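Local coordinates for putative lipoprotein (Campylobacter jejuni subsp. jejuni, PDB 4GIO) that is of unknown function but, as a putative bacterial lipoprotein with a variant immunoglobulin fold, is probably anchored to a membrane by a lipid, at residues 55-58 with 64-67; 72-77 with 100-105. All blocks are in the same frame, centred on the assembly; numbering follows the deposited sequence.

Contact 1 of 2, residues 55-58 with 64-67; sequences KVDW and FVLR
The backbone N of Leu66 gives its hydrogen to Trp58 O at 2.9 Å, with an N-H...O angle of 169°. This nearly straight bond ties the loop that follows strand 50-59 back onto the end of that strand, at one end of this immunoglobulin-like fold. The donor is tilted slightly out of the carbonyl plane. Water 1 makes a second, indirect join next to it: it accepts from Trp58 N at 2.9 Å and probably donates to Leu66 O, 2.8 Å away. The N and O of Trp58 and of Leu66 are thereby all used between these two residues, one pair directly and one through the water.

The side chains add a thin apolar layer. Leu66 lays its CB against Trp58 O and sends CD1 to the CB of Trp58, 4.1 Å away, so it meets the base of the tryptophan and not its ring. The indole leads away from the loop toward the facing sheet, where it meets the ring of Phe40 with the planes at about 55°. Val56, two residues back on the same strand, puts CG1 over one indole face near the rim, 3.8 Å above the plane. Leu66 itself is buried, and its side chain also touches Asp60 and Arg95.

Toward the surface, Val65 and Asp57 are joined by a looser touch. The valine branch that lies anti to its own backbone N (chi1 178°), CG1, comes to 4.0 Å from Asp57 OD1, a methyl against a carboxylate oxygen.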
ATOM      1  N   LYS A  55      -4.318  -0.331   4.893  1.00 15.04           N
ATOM      2  CA  LYS A  55      -5.196  -1.390   4.432  1.00 15.30           C
ATOM      3  C   LYS A  55      -5.043  -1.565   2.938  1.00 14.26           C
ATOM      4  O   LYS A  55      -5.094  -0.593   2.220  1.00 14.72           O
ATOM      5  CB  LYS A  55      -6.649  -1.039   4.740  1.00 15.81           C
ATOM      6  CG  LYS A  55      -7.628  -2.233   4.414  1.00 16.11           C
ATOM      7  CD  LYS A  55      -7.533  -3.366   5.422  1.00 20.20           C
ATOM      8  CE  LYS A  55      -8.705  -4.365   5.252  1.00 24.16           C
ATOM      9  NZ  LYS A  55      -8.413  -5.327   4.181  1.00 26.02           N
ATOM     10  N   VAL A  56      -4.918  -2.795   2.458  1.00 15.28           N
ATOM     11  CA  VAL A  56      -4.736  -3.092   1.033  1.00 15.92           C
ATOM     12  C   VAL A  56      -6.004  -3.703   0.422  1.00 15.72           C
ATOM     13  O   VAL A  56      -6.584  -4.611   1.022  1.00 16.58           O
ATOM     14  CB  VAL A  56      -3.603  -4.093   0.825  1.00 15.93           C
ATOM     15  CG1 VAL A  56      -3.382  -4.300  -0.719  1.00 16.64           C
ATOM     16  CG2 VAL A  56      -2.304  -3.547   1.504  1.00 16.09           C
ATOM     17  N   ASP A  57      -6.441  -3.158  -0.709  1.00 15.20           N
ATOM     18  CA  ASP A  57      -7.426  -3.857  -1.596  1.00 18.41           C
ATOM     19  C   ASP A  57      -6.689  -4.274  -2.878  1.00 16.71           C
ATOM     20  O   ASP A  57      -5.896  -3.485  -3.403  1.00 17.33           O
ATOM     21  CB  ASP A  57      -8.573  -2.932  -2.000  1.00 19.76           C
ATOM     22  CG  ASP A  57      -9.634  -2.804  -0.917  1.00 24.97           C
ATOM     23  OD1 ASP A  57     -10.008  -3.862  -0.308  1.00 26.46           O
ATOM     24  OD2 ASP A  57     -10.055  -1.640  -0.661  1.00 27.61           O
ATOM     25  N   TRP A  58      -6.882  -5.506  -3.333  1.00 16.22           N
ATOM     26  CA  TRP A  58      -6.330  -5.924  -4.651  1.00 15.29           C
ATOM     27  C   TRP A  58      -7.370  -5.733  -5.670  1.00 14.78           C
ATOM     28  O   TRP A  58      -8.494  -6.033  -5.409  1.00 17.27           O
ATOM     29  CB  TRP A  58      -5.966  -7.410  -4.598  1.00 13.82           C
ATOM     30  CG  TRP A  58      -4.839  -7.621  -3.519  1.00 15.63           C
ATOM     31  CD1 TRP A  58      -4.972  -8.191  -2.290  1.00 16.93           C
ATOM     32  CD2 TRP A  58      -3.471  -7.271  -3.656  1.00 13.20           C
ATOM     33  NE1 TRP A  58      -3.761  -8.190  -1.609  1.00 15.61           N
ATOM     34  CE2 TRP A  58      -2.806  -7.677  -2.439  1.00 14.86           C
ATOM     35  CE3 TRP A  58      -2.725  -6.690  -4.679  1.00 12.49           C
ATOM     36  CZ2 TRP A  58      -1.456  -7.470  -2.225  1.00 15.61           C
ATOM     37  CZ3 TRP A  58      -1.350  -6.480  -4.467  1.00 18.35           C
ATOM     38  CH2 TRP A  58      -0.725  -6.927  -3.261  1.00 12.88           C
ATOM     39  N   PHE A  64     -11.908  -3.723 -10.520  1.00 16.35           N
ATOM     40  CA  PHE A  64     -12.860  -4.111  -9.508  1.00 17.44           C
ATOM     41  C   PHE A  64     -12.099  -4.700  -8.306  1.00 18.87           C
ATOM     42  O   PHE A  64     -11.111  -5.432  -8.464  1.00 16.85           O
ATOM     43  CB  PHE A  64     -13.802  -5.212  -9.967  1.00 18.82           C
ATOM     44  CG  PHE A  64     -14.705  -4.834 -11.161  1.00 20.87           C
ATOM     45  CD1 PHE A  64     -15.182  -3.515 -11.308  1.00 22.96           C
ATOM     46  CD2 PHE A  64     -15.123  -5.811 -12.076  1.00 25.37           C
ATOM     47  CE1 PHE A  64     -16.089  -3.147 -12.382  1.00 22.56           C
ATOM     48  CE2 PHE A  64     -15.991  -5.451 -13.196  1.00 25.54           C
ATOM     49  CZ  PHE A  64     -16.475  -4.120 -13.313  1.00 23.69           C
ATOM     50  N   VAL A  65     -12.597  -4.415  -7.121  1.00 16.89           N
ATOM     51  CA  VAL A  65     -12.052  -5.068  -5.951  1.00 19.53           C
ATOM     52  C   VAL A  65     -12.206  -6.591  -6.028  1.00 19.93           C
ATOM     53  O   VAL A  65     -13.300  -7.117  -6.273  1.00 20.24           O
ATOM     54  CB  VAL A  65     -12.700  -4.498  -4.669  1.00 18.87           C
ATOM     55  CG1 VAL A  65     -12.166  -5.225  -3.448  1.00 19.52           C
ATOM     56  CG2 VAL A  65     -12.351  -3.035  -4.575  1.00 19.63           C
ATOM     57  N   LEU A  66     -11.097  -7.297  -5.851  1.00 20.12           N
ATOM     58  CA  LEU A  66     -11.175  -8.731  -5.701  1.00 20.45           C
ATOM     59  C   LEU A  66     -11.663  -9.030  -4.273  1.00 21.42           C
ATOM     60  O   LEU A  66     -10.931  -8.833  -3.283  1.00 22.77           O
ATOM     61  CB  LEU A  66      -9.820  -9.421  -5.931  1.00 19.11           C
ATOM     62  CG  LEU A  66      -9.319  -9.468  -7.359  1.00 20.03           C
ATOM     63  CD1 LEU A  66      -7.864  -9.859  -7.324  1.00 21.08           C
ATOM     64  CD2 LEU A  66     -10.187 -10.487  -8.230  1.00 23.18           C
ATOM     65  N   ARG A  67     -12.891  -9.519  -4.167  1.00 22.04           N
ATOM     66  CA  ARG A  67     -13.517  -9.680  -2.875  1.00 22.73           C
ATOM     67  C   ARG A  67     -13.470 -11.089  -2.418  1.00 23.38           C
ATOM     68  O   ARG A  67     -13.838 -11.334  -1.285  1.00 26.47           O
ATOM     69  CB  ARG A  67     -14.982  -9.195  -2.932  1.00 24.02           C
ATOM     70  CG  ARG A  67     -15.108  -7.677  -3.087  1.00 25.29           C
ATOM     71  CD  ARG A  67     -16.570  -7.113  -3.325  1.00 27.39           C
ATOM     72  NE  ARG A  67     -16.446  -5.830  -4.043  1.00 24.99           N
ATOM     73  CZ  ARG A  67     -16.337  -4.645  -3.455  1.00 23.40           C
ATOM     74  NH1 ARG A  67     -16.338  -4.574  -2.133  1.00 22.24           N
ATOM     75  NH2 ARG A  67     -16.123  -3.539  -4.165  1.00 25.87           N
TER
HETATM   76  O   HOH W   1      -8.759  -7.350  -2.191  1.00 15.05           O

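Contact 2 of 2, residues 72-77 with 100-105; sequences EDYQAL and RLEIKA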
ATOM      1  N   GLU A  72      -5.817  -9.324   4.212  1.00 30.53           N
ATOM      2  CA  GLU A  72      -5.106  -8.997   5.400  1.00 28.71           C
ATOM      3  C   GLU A  72      -5.860  -7.871   6.146  1.00 27.38           C
ATOM      4  O   GLU A  72      -6.422  -6.930   5.562  1.00 26.34           O
ATOM      5  CB  GLU A  72      -3.686  -8.640   4.948  1.00 30.33           C
ATOM      6  CG  GLU A  72      -2.853  -7.735   5.824  1.00 32.53           C
ATOM      7  CD  GLU A  72      -1.591  -7.210   5.070  1.00 38.05           C
ATOM      8  OE1 GLU A  72      -1.655  -6.179   4.279  1.00 36.22           O
ATOM      9  OE2 GLU A  72      -0.547  -7.861   5.286  1.00 34.98           O
ATOM     10  N   ASP A  73      -5.874  -7.979   7.462  1.00 24.73           N
ATOM     11  CA  ASP A  73      -6.534  -6.983   8.315  1.00 25.11           C
ATOM     12  C   ASP A  73      -5.761  -5.658   8.245  1.00 23.34           C
ATOM     13  O   ASP A  73      -4.697  -5.637   7.680  1.00 24.15           O
ATOM     14  CB  ASP A  73      -6.473  -7.508   9.747  1.00 23.89           C
ATOM     15  CG  ASP A  73      -7.536  -6.914  10.648  1.00 28.70           C
ATOM     16  OD1 ASP A  73      -8.189  -5.904  10.344  1.00 30.65           O
ATOM     17  OD2 ASP A  73      -7.725  -7.509  11.710  1.00 35.12           O
ATOM     18  N   TYR A  74      -6.293  -4.596   8.844  1.00 21.87           N
ATOM     19  CA  TYR A  74      -5.570  -3.351   8.998  1.00 21.81           C
ATOM     20  C   TYR A  74      -4.250  -3.728   9.658  1.00 22.60           C
ATOM     21  O   TYR A  74      -4.201  -4.666  10.503  1.00 22.83           O
ATOM     22  CB  TYR A  74      -6.349  -2.390   9.870  1.00 20.80           C
ATOM     23  CG  TYR A  74      -7.598  -1.845   9.223  1.00 19.38           C
ATOM     24  CD1 TYR A  74      -8.848  -2.484   9.404  1.00 25.24           C
ATOM     25  CD2 TYR A  74      -7.545  -0.736   8.394  1.00 17.05           C
ATOM     26  CE1 TYR A  74     -10.016  -1.974   8.806  1.00 23.73           C
ATOM     27  CE2 TYR A  74      -8.703  -0.248   7.718  1.00 17.40           C
ATOM     28  CZ  TYR A  74      -9.931  -0.832   7.971  1.00 21.06           C
ATOM     29  OH  TYR A  74     -11.093  -0.348   7.389  1.00 22.78           O
ATOM     30  N   GLN A  75      -3.182  -3.073   9.228  1.00 22.10           N
ATOM     31  CA  GLN A  75      -1.824  -3.370   9.724  1.00 22.14           C
ATOM     32  C   GLN A  75      -1.204  -2.110  10.272  1.00 22.04           C
ATOM     33  O   GLN A  75      -1.280  -1.049   9.646  1.00 21.39           O
ATOM     34  CB  GLN A  75      -0.948  -3.844   8.584  1.00 22.04           C
ATOM     35  CG  GLN A  75      -1.473  -5.089   7.917  1.00 25.71           C
ATOM     36  CD  GLN A  75      -1.269  -6.288   8.817  1.00 31.33           C
ATOM     37  OE1 GLN A  75      -0.122  -6.594   9.196  1.00 32.94           O
ATOM     38  NE2 GLN A  75      -2.367  -6.989   9.157  1.00 26.53           N
ATOM     39  N   ALA A  76      -0.490  -2.222  11.380  1.00 21.41           N
ATOM     40  CA  ALA A  76       0.236  -1.046  11.906  1.00 21.67           C
ATOM     41  C   ALA A  76       1.589  -0.976  11.293  1.00 21.52           C
ATOM     42  O   ALA A  76       2.216  -2.015  10.931  1.00 20.46           O
ATOM     43  CB  ALA A  76       0.374  -1.125  13.457  1.00 22.43           C
ATOM     44  N   LEU A  77       2.083   0.253  11.171  1.00 22.12           N
ATOM     45  CA  LEU A  77       3.384   0.446  10.612  1.00 21.86           C
ATOM     46  C   LEU A  77       3.991   1.651  11.277  1.00 22.17           C
ATOM     47  O   LEU A  77       3.341   2.705  11.387  1.00 21.70           O
ATOM     48  CB  LEU A  77       3.321   0.631   9.102  1.00 21.66           C
ATOM     49  CG  LEU A  77       4.600   1.074   8.382  1.00 23.58           C
ATOM     50  CD1 LEU A  77       5.707  -0.030   8.358  1.00 27.11           C
ATOM     51  CD2 LEU A  77       4.294   1.529   6.905  1.00 20.47           C
ATOM     52  N   ARG A 100      -5.138  -0.863  -4.236  1.00 16.19           N
ATOM     53  CA  ARG A 100      -5.486   0.405  -3.579  1.00 17.44           C
ATOM     54  C   ARG A 100      -4.979   0.321  -2.145  1.00 16.41           C
ATOM     55  O   ARG A 100      -5.132  -0.694  -1.503  1.00 16.60           O
ATOM     56  CB  ARG A 100      -6.974   0.607  -3.577  1.00 18.17           C
ATOM     57  CG  ARG A 100      -7.428   1.993  -3.164  1.00 22.96           C
ATOM     58  CD  ARG A 100      -8.982   2.183  -3.392  1.00 23.68           C
ATOM     59  NE  ARG A 100      -9.168   2.479  -4.827  1.00 25.35           N
ATOM     60  CZ  ARG A 100      -9.894   1.765  -5.686  1.00 23.88           C
ATOM     61  NH1 ARG A 100     -10.627   0.738  -5.283  1.00 23.72           N
ATOM     62  NH2 ARG A 100      -9.897   2.128  -6.965  1.00 27.78           N
ATOM     63  N   LEU A 101      -4.344   1.388  -1.661  1.00 16.09           N
ATOM     64  CA  LEU A 101      -3.733   1.378  -0.355  1.00 15.71           C
ATOM     65  C   LEU A 101      -4.305   2.520   0.474  1.00 15.65           C
ATOM     66  O   LEU A 101      -4.157   3.665   0.091  1.00 18.67           O
ATOM     67  CB  LEU A 101      -2.201   1.477  -0.453  1.00 14.37           C
ATOM     68  CG  LEU A 101      -1.427   1.643   0.868  1.00 15.78           C
ATOM     69  CD1 LEU A 101      -1.578   0.397   1.789  1.00 14.77           C
ATOM     70  CD2 LEU A 101       0.084   1.853   0.604  1.00 15.68           C
ATOM     71  N   GLU A 102      -4.954   2.216   1.584  1.00 14.23           N
ATOM     72  CA  GLU A 102      -5.374   3.301   2.472  1.00 14.72           C
ATOM     73  C   GLU A 102      -4.358   3.463   3.626  1.00 14.05           C
ATOM     74  O   GLU A 102      -3.894   2.480   4.154  1.00 12.87           O
ATOM     75  CB  GLU A 102      -6.732   2.950   3.104  1.00 13.61           C
ATOM     76  CG  GLU A 102      -7.829   2.830   2.103  1.00 18.65           C
ATOM     77  CD  GLU A 102      -9.143   2.353   2.759  1.00 19.43           C
ATOM     78  OE1 GLU A 102      -9.170   2.209   3.981  1.00 19.42           O
ATOM     79  OE2 GLU A 102     -10.157   2.175   2.071  1.00 16.81           O
ATOM     80  N   ILE A 103      -4.030   4.679   3.993  1.00 14.23           N
ATOM     81  CA  ILE A 103      -3.157   4.948   5.117  1.00 13.92           C
ATOM     82  C   ILE A 103      -3.748   6.044   5.997  1.00 14.54           C
ATOM     83  O   ILE A 103      -4.138   7.064   5.534  1.00 12.23           O
ATOM     84  CB  ILE A 103      -1.721   5.376   4.694  1.00 13.04           C
ATOM     85  CG1 ILE A 103      -1.169   4.475   3.639  1.00 13.39           C
ATOM     86  CG2 ILE A 103      -0.753   5.392   5.877  1.00 12.57           C
ATOM     87  CD1 ILE A 103       0.076   4.922   3.082  1.00 16.52           C
ATOM     88  N   LYS A 104      -3.815   5.761   7.274  1.00 16.05           N
ATOM     89  CA  LYS A 104      -4.313   6.777   8.232  1.00 17.27           C
ATOM     90  C   LYS A 104      -3.375   6.818   9.422  1.00 17.84           C
ATOM     91  O   LYS A 104      -2.647   5.857   9.645  1.00 15.87           O
ATOM     92  CB  LYS A 104      -5.689   6.396   8.728  1.00 17.85           C
ATOM     93  CG  LYS A 104      -5.771   4.976   9.341  1.00 19.29           C
ATOM     94  CD  LYS A 104      -7.141   4.722  10.013  1.00 25.11           C
ATOM     95  CE  LYS A 104      -7.316   3.221  10.468  1.00 26.54           C
ATOM     96  NZ  LYS A 104      -8.782   2.833  10.536  1.00 30.42           N
ATOM     97  N   ALA A 105      -3.476   7.891  10.221  1.00 19.39           N
ATOM     98  CA  ALA A 105      -2.666   8.022  11.450  1.00 22.01           C
ATOM     99  C   ALA A 105      -3.251   7.095  12.501  1.00 23.42           C
ATOM    100  O   ALA A 105      -4.462   6.936  12.563  1.00 22.26           O
ATOM    101  CB  ALA A 105      -2.674   9.505  11.938  1.00 21.72           C
TER
HETATM  102  O   HOH W   2     -11.108   0.898   5.135  1.00 19.38           O
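Tyr74 reaches from the chain just before strand 75-79 to the side chains of Glu102 and Lys104 on strand 98-105. The charged contact is a cation-pi interaction: Lys104 NZ stands 4.6 Å from the centroid of the Tyr74 ring and 29° off its normal, displaced from the centre toward CE2, which it approaches to 4.2 Å. The two side chains cross at about a right angle. Lys104 leaves its backbone with CG between N and the carbonyl carbon (chi1 55°) and is extended from there on, a long arm that carries the ammonium to the ring.

The polar link runs through water 2. It lies 2.6 Å from Tyr74 OH and donates to Glu102 OE1, also at 2.6 Å, bridging the phenol to the carboxylate. Glu102 OE1 also approaches the ring directly, obliquely, 4.5 Å from Tyr74 CE2. An ammonium and a carboxylate thus both lie near the tyrosine, which may polarise its ring and hydroxyl.

Hydrogen bonds within 72-77 probably help to fix the loop from which the ring projects. Tyr74 N donates to Asp73 OD1 at 2.7 Å, a bent bond on the anti side and tilted out of the carboxylate plane. Gln75 NE2 donates to Asp73 O at 3.1 Å, from well above that carbonyl's plane though almost within its own amide plane.

Beneath the tyrosine and lysine lies strand 50-59, where both rest on Ile53. This is a cluster that reaches across strand 50-59, from the loop leading into strand 75-79 to strand 98-105, on the outer face of one sheet of an immunoglobulin-like beta sandwich.

Strand 50-59 is common ground: it supplies one side of contact 1 and lies between the two segments of contact 2 in the same sheet. Lys55 makes the join, packing its CB against Tyr74 CE2 while its O probably accepts a hydrogen bond from Glu102 N; Asp57 O probably does the same for Arg100 N. Both are surface contacts, yet contact 1 lies farther from the middle of the chain and has one foot in the interior through Leu66, whereas 72-77 with 100-105 meets through partly exposed and exposed side chains. Their chemistry follows: backbone bonding closes a local loop at contact 1, while charge, ring and water span a sheet strand at contact 2.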